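Local coordinates for protein arginase (RocF) (Helicobacter pylori, PDB 4G3H) that probably hydrolyses L-arginine to L-ornithine and urea, using two manganese ions bound in each subunit, at residues K108-H118 / V226-I237. Residues are numbered along the deposited sequence; the frame is centred on the assembly and turned at random.
With MN (manganese (II) ion), chain F; MN (manganese (II) ion), chain E.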
# COMPACT_ATOMS: atom_id res chain seq x y z
N LYS A 108 -6.52 -2.32 18.48
CA LYS A 108 -7.30 -1.35 17.72
C LYS A 108 -7.96 -1.98 16.50
O LYS A 108 -7.42 -2.90 15.90
CB LYS A 108 -6.40 -0.20 17.27
CG LYS A 108 -5.75 0.57 18.40
CD LYS A 108 -6.79 1.27 19.25
CE LYS A 108 -6.15 2.02 20.40
NZ LYS A 108 -7.17 2.71 21.25
N LYS A 109 -9.15 -1.48 16.16
CA LYS A 109 -9.85 -1.96 14.98
C LYS A 109 -9.28 -1.12 13.84
O LYS A 109 -9.31 0.11 13.89
CB LYS A 109 -11.36 -1.73 15.12
CG LYS A 109 -12.17 -2.27 13.94
CD LYS A 109 -13.66 -2.12 14.16
CE LYS A 109 -14.47 -2.59 12.95
NZ LYS A 109 -14.28 -4.03 12.64
N ILE A 110 -8.76 -1.79 12.81
CA ILE A 110 -8.12 -1.09 11.70
C ILE A 110 -8.89 -1.11 10.39
O ILE A 110 -9.40 -2.14 9.96
CB ILE A 110 -6.72 -1.69 11.44
CG1 ILE A 110 -5.88 -1.59 12.71
CG2 ILE A 110 -6.03 -0.96 10.29
CD1 ILE A 110 -4.60 -2.40 12.66
N GLY A 111 -8.97 0.06 9.76
CA GLY A 111 -9.64 0.18 8.48
C GLY A 111 -8.57 0.34 7.42
O GLY A 111 -7.49 0.86 7.71
N ILE A 112 -8.86 -0.11 6.20
CA ILE A 112 -7.90 -0.03 5.11
C ILE A 112 -8.47 0.66 3.86
O ILE A 112 -9.51 0.28 3.36
CB ILE A 112 -7.42 -1.43 4.68
CG1 ILE A 112 -6.86 -2.19 5.88
CG2 ILE A 112 -6.35 -1.32 3.60
CD1 ILE A 112 -6.54 -3.64 5.58
N LEU A 113 -7.78 1.69 3.39
CA LEU A 113 -8.19 2.40 2.18
C LEU A 113 -7.18 1.87 1.18
O LEU A 113 -5.98 2.14 1.31
CB LEU A 113 -8.06 3.91 2.35
CG LEU A 113 -8.99 4.53 3.40
CD1 LEU A 113 -8.65 6.00 3.62
CD2 LEU A 113 -10.45 4.37 2.96
N TYR A 114 -7.66 1.11 0.20
CA TYR A 114 -6.80 0.48 -0.79
C TYR A 114 -7.09 1.00 -2.20
O TYR A 114 -8.08 0.60 -2.81
CB TYR A 114 -7.02 -1.04 -0.74
CG TYR A 114 -5.84 -1.89 -1.16
CD1 TYR A 114 -4.78 -2.13 -0.29
CD2 TYR A 114 -5.79 -2.48 -2.42
CE1 TYR A 114 -3.72 -2.94 -0.65
CE2 TYR A 114 -4.72 -3.30 -2.80
CZ TYR A 114 -3.68 -3.52 -1.90
OH TYR A 114 -2.63 -4.34 -2.23
N LEU A 115 -6.24 1.88 -2.71
CA LEU A 115 -6.41 2.44 -4.04
C LEU A 115 -5.55 1.62 -4.98
O LEU A 115 -4.32 1.66 -4.89
CB LEU A 115 -5.99 3.91 -4.06
CG LEU A 115 -6.93 4.85 -3.29
CD1 LEU A 115 -6.87 4.53 -1.80
CD2 LEU A 115 -6.53 6.31 -3.55
N ASP A 116 -6.19 0.91 -5.90
CA ASP A 116 -5.45 0.00 -6.77
C ASP A 116 -6.32 -0.47 -7.94
O ASP A 116 -7.55 -0.47 -7.85
CB ASP A 116 -5.07 -1.21 -5.90
CG ASP A 116 -3.96 -2.04 -6.49
OD1 ASP A 116 -3.94 -2.32 -7.70
OD2 ASP A 116 -3.09 -2.45 -5.70
N ALA A 117 -5.67 -0.86 -9.03
CA ALA A 117 -6.40 -1.37 -10.18
C ALA A 117 -6.71 -2.83 -9.89
O ALA A 117 -7.58 -3.43 -10.52
CB ALA A 117 -5.54 -1.25 -11.44
N HIS A 118 -5.98 -3.40 -8.92
CA HIS A 118 -6.14 -4.81 -8.54
C HIS A 118 -6.60 -5.02 -7.10
O HIS A 118 -6.43 -4.16 -6.24
CB HIS A 118 -4.81 -5.56 -8.73
CG HIS A 118 -4.13 -5.26 -10.03
ND1 HIS A 118 -3.20 -4.25 -10.17
CD2 HIS A 118 -4.28 -5.81 -11.26
CE1 HIS A 118 -2.81 -4.19 -11.43
NE2 HIS A 118 -3.45 -5.12 -12.11
N VAL A 226 -14.05 1.83 13.00
CA VAL A 226 -12.61 1.59 13.15
C VAL A 226 -11.93 2.68 13.97
O VAL A 226 -12.37 3.82 13.98
CB VAL A 226 -11.88 1.48 11.78
CG1 VAL A 226 -12.60 0.45 10.90
CG2 VAL A 226 -11.81 2.84 11.10
N ASP A 227 -10.84 2.31 14.65
CA ASP A 227 -10.10 3.25 15.49
C ASP A 227 -8.99 3.96 14.72
O ASP A 227 -8.70 5.12 14.99
CB ASP A 227 -9.47 2.52 16.68
CG ASP A 227 -10.49 1.84 17.56
OD1 ASP A 227 -11.39 2.55 18.06
OD2 ASP A 227 -10.40 0.61 17.75
N ILE A 228 -8.37 3.25 13.79
CA ILE A 228 -7.30 3.85 13.00
C ILE A 228 -7.35 3.34 11.57
O ILE A 228 -7.84 2.24 11.29
CB ILE A 228 -5.91 3.57 13.60
CG1 ILE A 228 -5.67 2.06 13.67
CG2 ILE A 228 -5.78 4.22 14.96
CD1 ILE A 228 -4.28 1.72 14.13
N ILE A 229 -6.82 4.15 10.66
CA ILE A 229 -6.85 3.82 9.25
C ILE A 229 -5.48 3.79 8.59
O ILE A 229 -4.58 4.57 8.94
CB ILE A 229 -7.75 4.84 8.53
CG1 ILE A 229 -9.15 4.83 9.17
CG2 ILE A 229 -7.84 4.53 7.04
CD1 ILE A 229 -10.10 5.86 8.60
N TYR A 230 -5.32 2.86 7.65
CA TYR A 230 -4.10 2.68 6.89
C TYR A 230 -4.46 2.91 5.42
O TYR A 230 -5.37 2.26 4.89
CB TYR A 230 -3.57 1.25 7.08
CG TYR A 230 -2.29 0.93 6.33
CD1 TYR A 230 -1.04 1.14 6.90
CD2 TYR A 230 -2.35 0.40 5.03
CE1 TYR A 230 0.14 0.83 6.20
CE2 TYR A 230 -1.18 0.09 4.33
CZ TYR A 230 0.06 0.31 4.91
OH TYR A 230 1.20 0.01 4.20
N LEU A 231 -3.77 3.84 4.75
CA LEU A 231 -4.05 4.08 3.33
C LEU A 231 -2.93 3.52 2.46
O LEU A 231 -1.75 3.84 2.64
CB LEU A 231 -4.22 5.58 3.03
CG LEU A 231 -4.75 5.81 1.60
CD1 LEU A 231 -5.64 7.04 1.56
CD2 LEU A 231 -3.59 5.93 0.61
N SER A 232 -3.30 2.66 1.52
CA SER A 232 -2.34 2.06 0.61
C SER A 232 -2.68 2.46 -0.82
O SER A 232 -3.73 2.10 -1.33
CB SER A 232 -2.35 0.54 0.76
OG SER A 232 -1.25 -0.03 0.08
N LEU A 233 -1.78 3.20 -1.45
CA LEU A 233 -1.99 3.67 -2.81
C LEU A 233 -1.06 3.05 -3.84
O LEU A 233 0.16 3.18 -3.76
CB LEU A 233 -1.83 5.21 -2.87
CG LEU A 233 -1.62 5.83 -4.27
CD1 LEU A 233 -2.82 5.53 -5.16
CD2 LEU A 233 -1.40 7.33 -4.16
N ASP A 234 -1.67 2.38 -4.82
CA ASP A 234 -0.94 1.75 -5.92
C ASP A 234 -1.19 2.67 -7.13
O ASP A 234 -2.33 2.86 -7.54
CB ASP A 234 -1.51 0.35 -6.21
CG ASP A 234 -0.75 -0.37 -7.32
OD1 ASP A 234 -0.22 0.28 -8.25
OD2 ASP A 234 -0.70 -1.62 -7.26
N LEU A 235 -0.13 3.22 -7.69
CA LEU A 235 -0.25 4.14 -8.81
C LEU A 235 -0.97 3.60 -10.05
O LEU A 235 -1.44 4.37 -10.88
CB LEU A 235 1.13 4.68 -9.19
CG LEU A 235 1.84 5.50 -8.10
CD1 LEU A 235 3.30 5.72 -8.48
CD2 LEU A 235 1.12 6.83 -7.88
N ASP A 236 -1.07 2.28 -10.18
CA ASP A 236 -1.75 1.75 -11.35
C ASP A 236 -3.26 1.96 -11.29
O ASP A 236 -4.00 1.48 -12.15
CB ASP A 236 -1.41 0.26 -11.57
CG ASP A 236 -1.91 -0.64 -10.45
OD1 ASP A 236 -2.84 -0.26 -9.71
OD2 ASP A 236 -1.36 -1.75 -10.33
N ILE A 237 -3.73 2.68 -10.27
CA ILE A 237 -5.16 2.96 -10.17
C ILE A 237 -5.44 3.96 -11.29
O ILE A 237 -6.56 4.06 -11.80
CB ILE A 237 -5.55 3.56 -8.80
CG1 ILE A 237 -7.06 3.82 -8.77
CG2 ILE A 237 -4.77 4.82 -8.53
CD1 ILE A 237 -7.60 4.26 -7.42
MN MN F . -2.01 -2.90 -8.69
MN MN E . -1.38 -3.59 -5.92
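Asp116 and Asp234 meet at the C-terminal ends of two parallel strands, 110-115 and 228-234, and bridge a pair of manganese ions between them. Asp116 divides its carboxylate, OD1 binding the chain F ion at 2.2 Å and OD2 the chain E ion at 2.1 Å, whereas Asp234 offers both metals the same atom, OD2. The two carboxylate planes are turned 66° apart, and the metals would offset the repulsion between oxygens packed so closely. Asp236 OD2 and His118 ND1 complete the protein ligands of the chain F ion, with Asp236 OD2 at the edge of the imidazole, in its plane. Backbone amides steady the ligands: Ala117 N reaches Asp236 OD1 at 3.0 Å, on the syn side but 35° out of the carboxylate plane, and Asx turns formed by Asp116 and Asp234 engage His118 N and Asp236 N. Asp120 completes the protein ligands of the chain E ion and accepts a hydrogen bond from Tyr114 OH.

Behind the metals, a ladder of backbone bonds runs from Ile228 N–Lys109 O to Asp234 N–Leu115 O, with Lys109 O also taking Asp227 N. Leu113 CD1 lodges between Ile229 CG2 and Leu231 CD1, 3.8 Å from each, and Leu115 CB touches Leu233 CD1 and Ile237 CD1. On the other face Ile228 CG1, set between its own backbone N and carbonyl carbon (chi1 59°), packs alongside Ile110 CG1 at 3.8 Å. At the far end Asp227 OD2 takes a nearly straight bond from Lys109 N.

These central strands of the parallel arginase sheet are flanked by strands 179-182 and 274-280, while helix 94-104 covers the Ile110, Ile112 and Tyr230 face.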